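PDB 2QVT: AvrL567-D from Melampsora lini, which is a flax rust avirulence protein, probably recognised inside host cells by matching flax resistance proteins, whose own biochemical activity is unknown. Local coordinates for residues I86-L100 with A120-A132. Sequence-based numbering, arbitrary orientation.
Sequences IAHSIGPKLNLARTL and ATRRTIQDFHLFA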
loop_
_atom_site.group_PDB
_atom_site.type_symbol
_atom_site.label_atom_id
_atom_site.label_comp_id
_atom_site.label_asym_id
_atom_site.label_seq_id
_atom_site.Cartn_x
_atom_site.Cartn_y
_atom_site.Cartn_z
ATOM N N ILE A 86 -4.973 2.216 -3.979
ATOM C CA ILE A 86 -5.671 1.327 -3.117
ATOM C C ILE A 86 -7.132 1.284 -3.567
ATOM O O ILE A 86 -7.735 2.322 -3.844
ATOM C CB ILE A 86 -5.553 1.783 -1.604
ATOM C CG1 ILE A 86 -6.174 0.728 -0.672
ATOM C CG2 ILE A 86 -6.115 3.270 -1.391
ATOM C CD1 ILE A 86 -5.777 0.884 0.848
ATOM N N ALA A 87 -7.682 0.071 -3.612
ATOM C CA ALA A 87 -9.077 -0.166 -3.822
ATOM C C ALA A 87 -9.992 0.076 -2.596
ATOM O O ALA A 87 -9.611 -0.129 -1.428
ATOM C CB ALA A 87 -9.263 -1.646 -4.376
ATOM N N HIS A 88 -11.238 0.443 -2.886
ATOM C CA HIS A 88 -12.296 0.459 -1.871
ATOM C C HIS A 88 -13.212 -0.763 -2.079
ATOM O O HIS A 88 -13.523 -1.126 -3.215
ATOM C CB HIS A 88 -13.113 1.744 -1.985
ATOM C CG HIS A 88 -12.419 2.965 -1.470
ATOM N ND1 HIS A 88 -13.106 4.109 -1.147
ATOM C CD2 HIS A 88 -11.113 3.229 -1.225
ATOM C CE1 HIS A 88 -12.259 5.038 -0.725
ATOM N NE2 HIS A 88 -11.040 4.530 -0.755
ATOM N N SER A 89 -13.622 -1.404 -0.975
ATOM C CA SER A 89 -14.453 -2.609 -1.042
ATOM C C SER A 89 -15.965 -2.294 -0.985
ATOM O O SER A 89 -16.798 -3.108 -1.383
ATOM C CB SER A 89 -14.087 -3.541 0.105
ATOM O OG SER A 89 -14.279 -2.852 1.329
ATOM N N ILE A 90 -16.284 -1.119 -0.457
ATOM C CA ILE A 90 -17.659 -0.664 -0.189
ATOM C C ILE A 90 -17.685 0.840 -0.346
ATOM O O ILE A 90 -16.611 1.500 -0.382
ATOM C CB ILE A 90 -18.156 -1.040 1.229
ATOM C CG1 ILE A 90 -17.285 -0.406 2.322
ATOM C CG2 ILE A 90 -18.220 -2.555 1.397
ATOM C CD1 ILE A 90 -17.731 -0.758 3.722
ATOM N N GLY A 91 -18.903 1.391 -0.441
ATOM C CA GLY A 91 -19.089 2.837 -0.542
ATOM C C GLY A 91 -19.091 3.241 -2.002
ATOM O O GLY A 91 -19.208 2.384 -2.883
ATOM N N PRO A 92 -18.994 4.559 -2.274
ATOM C CA PRO A 92 -19.092 5.037 -3.663
ATOM C C PRO A 92 -17.909 4.670 -4.601
ATOM O O PRO A 92 -16.757 4.555 -4.164
ATOM C CB PRO A 92 -19.218 6.562 -3.488
ATOM C CG PRO A 92 -18.531 6.854 -2.246
ATOM C CD PRO A 92 -18.880 5.689 -1.326
ATOM N N LYS A 93 -18.228 4.476 -5.880
ATOM C CA LYS A 93 -17.227 4.402 -6.962
ATOM C C LYS A 93 -16.155 3.370 -6.678
ATOM O O LYS A 93 -14.988 3.687 -6.477
ATOM C CB LYS A 93 -16.642 5.782 -7.284
ATOM C CG LYS A 93 -17.673 6.772 -7.907
ATOM C CD LYS A 93 -17.257 8.205 -7.583
ATOM C CE LYS A 93 -17.452 8.526 -6.065
ATOM N NZ LYS A 93 -16.498 9.574 -5.481
ATOM N N LEU A 94 -16.601 2.123 -6.692
ATOM C CA LEU A 94 -15.792 0.976 -6.367
ATOM C C LEU A 94 -14.769 0.643 -7.438
ATOM O O LEU A 94 -13.829 -0.097 -7.178
ATOM C CB LEU A 94 -16.690 -0.235 -6.082
ATOM C CG LEU A 94 -17.660 -0.163 -4.900
ATOM C CD1 LEU A 94 -18.349 -1.531 -4.745
ATOM C CD2 LEU A 94 -16.958 0.212 -3.651
ATOM N N ASN A 95 -14.947 1.178 -8.637
ATOM C CA ASN A 95 -14.004 0.926 -9.727
ATOM C C ASN A 95 -12.936 2.012 -9.812
ATOM O O ASN A 95 -12.057 1.971 -10.677
ATOM C CB ASN A 95 -14.763 0.791 -11.068
ATOM C CG ASN A 95 -15.583 -0.511 -11.158
ATOM O OD1 ASN A 95 -15.044 -1.620 -11.036
ATOM N ND2 ASN A 95 -16.878 -0.375 -11.385
ATOM N N LEU A 96 -13.055 3.003 -8.929
ATOM C CA LEU A 96 -12.108 4.082 -8.840
ATOM C C LEU A 96 -11.087 3.835 -7.701
ATOM O O LEU A 96 -11.429 3.646 -6.494
ATOM C CB LEU A 96 -12.836 5.418 -8.679
ATOM C CG LEU A 96 -11.993 6.625 -8.219
ATOM C CD1 LEU A 96 -11.303 7.331 -9.410
ATOM C CD2 LEU A 96 -12.786 7.635 -7.356
ATOM N N ALA A 97 -9.823 3.894 -8.104
ATOM C CA ALA A 97 -8.711 3.674 -7.202
ATOM C C ALA A 97 -8.469 4.945 -6.458
ATOM O O ALA A 97 -8.618 6.047 -6.996
ATOM C CB ALA A 97 -7.451 3.265 -7.976
ATOM N N ARG A 98 -8.068 4.791 -5.216
ATOM C CA ARG A 98 -7.711 5.922 -4.397
ATOM C C ARG A 98 -6.211 5.861 -4.269
ATOM O O ARG A 98 -5.571 4.898 -4.640
ATOM C CB ARG A 98 -8.365 5.806 -3.013
ATOM C CG ARG A 98 -9.510 6.723 -2.635
ATOM C CD ARG A 98 -10.689 6.949 -3.608
ATOM N NE ARG A 98 -11.506 5.830 -4.065
ATOM C CZ ARG A 98 -12.851 5.800 -4.120
ATOM N NH1 ARG A 98 -13.590 6.779 -3.654
ATOM N NH2 ARG A 98 -13.470 4.746 -4.639
ATOM N N THR A 99 -5.654 6.911 -3.708
ATOM C CA THR A 99 -4.219 6.923 -3.478
ATOM C C THR A 99 -3.840 6.984 -1.977
ATOM O O THR A 99 -4.601 7.538 -1.175
ATOM C CB THR A 99 -3.534 7.981 -4.388
ATOM O OG1 THR A 99 -2.123 7.846 -4.280
ATOM C CG2 THR A 99 -3.949 9.375 -4.059
ATOM N N LEU A 100 -2.731 6.317 -1.595
ATOM C CA LEU A 100 -2.126 6.468 -0.243
ATOM C C LEU A 100 -1.037 7.575 -0.178
ATOM O O LEU A 100 -0.549 7.957 0.920
ATOM C CB LEU A 100 -1.628 5.104 0.367
ATOM C CG LEU A 100 -2.735 4.020 0.651
ATOM C CD1 LEU A 100 -2.214 2.611 0.948
ATOM C CD2 LEU A 100 -3.757 4.416 1.745
ATOM N N ALA A 120 -6.947 15.276 1.411
ATOM C CA ALA A 120 -7.892 14.185 1.095
ATOM C C ALA A 120 -7.310 12.735 1.143
ATOM O O ALA A 120 -8.068 11.752 1.221
ATOM C CB ALA A 120 -8.559 14.448 -0.297
ATOM N N THR A 121 -5.983 12.611 1.066
ATOM C CA THR A 121 -5.304 11.299 1.142
ATOM C C THR A 121 -5.465 10.707 2.544
ATOM O O THR A 121 -4.956 11.248 3.488
ATOM C CB THR A 121 -3.804 11.447 0.748
ATOM O OG1 THR A 121 -3.721 12.041 -0.552
ATOM C CG2 THR A 121 -3.065 10.107 0.713
ATOM N N ARG A 122 -6.205 9.612 2.676
ATOM C CA ARG A 122 -6.290 8.878 3.963
ATOM C C ARG A 122 -4.899 8.455 4.443
ATOM O O ARG A 122 -4.115 7.915 3.649
ATOM C CB ARG A 122 -7.172 7.629 3.827
ATOM C CG ARG A 122 -8.558 7.895 3.226
ATOM C CD ARG A 122 -9.628 7.825 4.265
ATOM N NE ARG A 122 -10.560 8.957 4.198
ATOM C CZ ARG A 122 -10.948 9.672 5.255
ATOM N NH1 ARG A 122 -10.529 9.343 6.468
ATOM N NH2 ARG A 122 -11.783 10.710 5.098
ATOM N N ARG A 123 -4.594 8.692 5.728
ATOM C CA ARG A 123 -3.322 8.192 6.280
ATOM C C ARG A 123 -3.433 6.779 6.865
ATOM O O ARG A 123 -2.483 6.043 6.867
ATOM C CB ARG A 123 -2.603 9.199 7.225
ATOM C CG ARG A 123 -3.220 9.422 8.587
ATOM C CD ARG A 123 -2.336 10.322 9.531
ATOM N NE ARG A 123 -1.224 9.602 10.194
ATOM C CZ ARG A 123 -1.350 8.765 11.235
ATOM N NH1 ARG A 123 -2.538 8.504 11.760
ATOM N NH2 ARG A 123 -0.274 8.170 11.757
ATOM N N THR A 124 -4.617 6.406 7.330
ATOM C CA THR A 124 -4.767 5.101 7.943
ATOM C C THR A 124 -5.812 4.265 7.223
ATOM O O THR A 124 -6.673 4.796 6.504
ATOM C CB THR A 124 -5.117 5.184 9.440
ATOM O OG1 THR A 124 -6.431 5.729 9.559
ATOM C CG2 THR A 124 -4.087 6.015 10.199
ATOM N N ILE A 125 -5.663 2.955 7.383
ATOM C CA ILE A 125 -6.566 1.961 6.825
ATOM C C ILE A 125 -7.960 2.045 7.498
ATOM O O ILE A 125 -8.067 2.197 8.706
ATOM C CB ILE A 125 -5.897 0.529 6.899
ATOM C CG1 ILE A 125 -4.565 0.534 6.137
ATOM C CG2 ILE A 125 -6.857 -0.605 6.384
ATOM C CD1 ILE A 125 -4.708 0.903 4.623
ATOM N N GLN A 126 -9.015 2.026 6.684
ATOM C CA GLN A 126 -10.388 2.144 7.148
ATOM C C GLN A 126 -11.183 0.902 6.713
ATOM O O GLN A 126 -10.747 0.158 5.861
ATOM C CB GLN A 126 -11.053 3.376 6.512
ATOM C CG GLN A 126 -10.285 4.695 6.605
ATOM C CD GLN A 126 -10.301 5.314 7.992
ATOM O OE1 GLN A 126 -11.214 5.078 8.803
ATOM N NE2 GLN A 126 -9.282 6.107 8.277
ATOM N N ASP A 127 -12.387 0.736 7.256
ATOM C CA ASP A 127 -13.235 -0.402 6.952
ATOM C C ASP A 127 -13.534 -0.485 5.452
ATOM O O ASP A 127 -13.631 -1.590 4.910
ATOM C CB ASP A 127 -14.535 -0.334 7.732
ATOM C CG ASP A 127 -14.347 -0.567 9.266
ATOM O OD1 ASP A 127 -13.277 -1.073 9.681
ATOM O OD2 ASP A 127 -15.303 -0.262 10.051
ATOM N N PHE A 128 -13.650 0.670 4.789
ATOM C CA PHE A 128 -13.971 0.713 3.353
ATOM C C PHE A 128 -12.806 0.301 2.405
ATOM O O PHE A 128 -12.997 0.194 1.203
ATOM C CB PHE A 128 -14.632 2.068 2.938
ATOM C CG PHE A 128 -13.818 3.284 3.276
ATOM C CD1 PHE A 128 -12.696 3.636 2.498
ATOM C CD2 PHE A 128 -14.177 4.089 4.348
ATOM C CE1 PHE A 128 -11.926 4.746 2.789
ATOM C CE2 PHE A 128 -13.421 5.242 4.653
ATOM C CZ PHE A 128 -12.284 5.564 3.858
ATOM N N HIS A 129 -11.621 0.065 2.973
ATOM C CA HIS A 129 -10.457 -0.520 2.276
ATOM C C HIS A 129 -10.395 -2.034 2.449
ATOM O O HIS A 129 -9.589 -2.689 1.789
ATOM C CB HIS A 129 -9.166 -0.034 2.915
ATOM C CG HIS A 129 -8.917 1.434 2.791
ATOM N ND1 HIS A 129 -8.482 2.198 3.858
ATOM C CD2 HIS A 129 -8.979 2.272 1.719
ATOM C CE1 HIS A 129 -8.294 3.443 3.451
ATOM N NE2 HIS A 129 -8.580 3.512 2.156
ATOM N N LEU A 130 -11.217 -2.604 3.348
ATOM C CA LEU A 130 -11.047 -4.035 3.740
ATOM C C LEU A 130 -11.910 -5.006 2.951
ATOM O O LEU A 130 -13.112 -4.763 2.800
ATOM C CB LEU A 130 -11.327 -4.231 5.223
ATOM C CG LEU A 130 -10.534 -3.395 6.235
ATOM C CD1 LEU A 130 -11.087 -3.703 7.670
ATOM C CD2 LEU A 130 -9.061 -3.686 6.096
ATOM N N PHE A 131 -11.291 -6.095 2.473
ATOM C CA PHE A 131 -11.998 -7.197 1.794
ATOM C C PHE A 131 -11.973 -8.466 2.653
ATOM O O PHE A 131 -10.894 -8.840 3.190
ATOM C CB PHE A 131 -11.323 -7.513 0.442
ATOM C CG PHE A 131 -11.409 -6.370 -0.574
ATOM C CD1 PHE A 131 -12.426 -6.369 -1.553
ATOM C CD2 PHE A 131 -10.510 -5.307 -0.537
ATOM C CE1 PHE A 131 -12.506 -5.311 -2.495
ATOM C CE2 PHE A 131 -10.621 -4.253 -1.430
ATOM C CZ PHE A 131 -11.596 -4.241 -2.403
ATOM N N ALA A 132 -13.141 -9.127 2.789
ATOM C CA ALA A 132 -13.246 -10.426 3.523
ATOM C C ALA A 132 -12.393 -11.462 2.852
ATOM O O ALA A 132 -12.364 -11.553 1.610
ATOM C CB ALA A 132 -14.690 -10.932 3.627
HETATM O O HOH W 1 -8.027 -1.932 -0.250
HETATM O O HOH W 2 -9.024 5.822 0.402
HETATM O O HOH W 3 -6.915 7.684 0.257
#
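S89 makes two hydrogen bonds to the 128-130 backbone: its N-H meets F128 O at 2.8 Å, fairly straight at 158°, and its hydroxyl, set between backbone N and carbonyl carbon (chi1 58°), gives a proton to L130 O at 2.7 Å, coming in from above the carbonyl plane. S89 CB sits over the centre of the F131 ring, 3.5 Å from its centroid. One residue earlier, H88 CE1 lies 3.5 Å from F128 CD1, the two rings inclined at 47°, while R98, bonded through NH2 to L96 O, lays its guanidinium over the opposite imidazole face. The H129 ring is held between I86 CD1 on one face and F128 CE1 on the other, and its ND1 accepts the N-H of Q126 at 2.9 Å. One water joins H88 NE2 to H129 NE2; a second bridges the two backbones, donating to A87 O and H129 O. Farther off, T121 CG2 packs 3.3 Å from L100 O. Behind this, F131 meets Y141 and K143. An aromatic cluster of H88, F128 and H129 thus ties the 3-10 turn to the loop joining strand 81-86 to the edge strand 98-104 of the four-stranded antiparallel sheet.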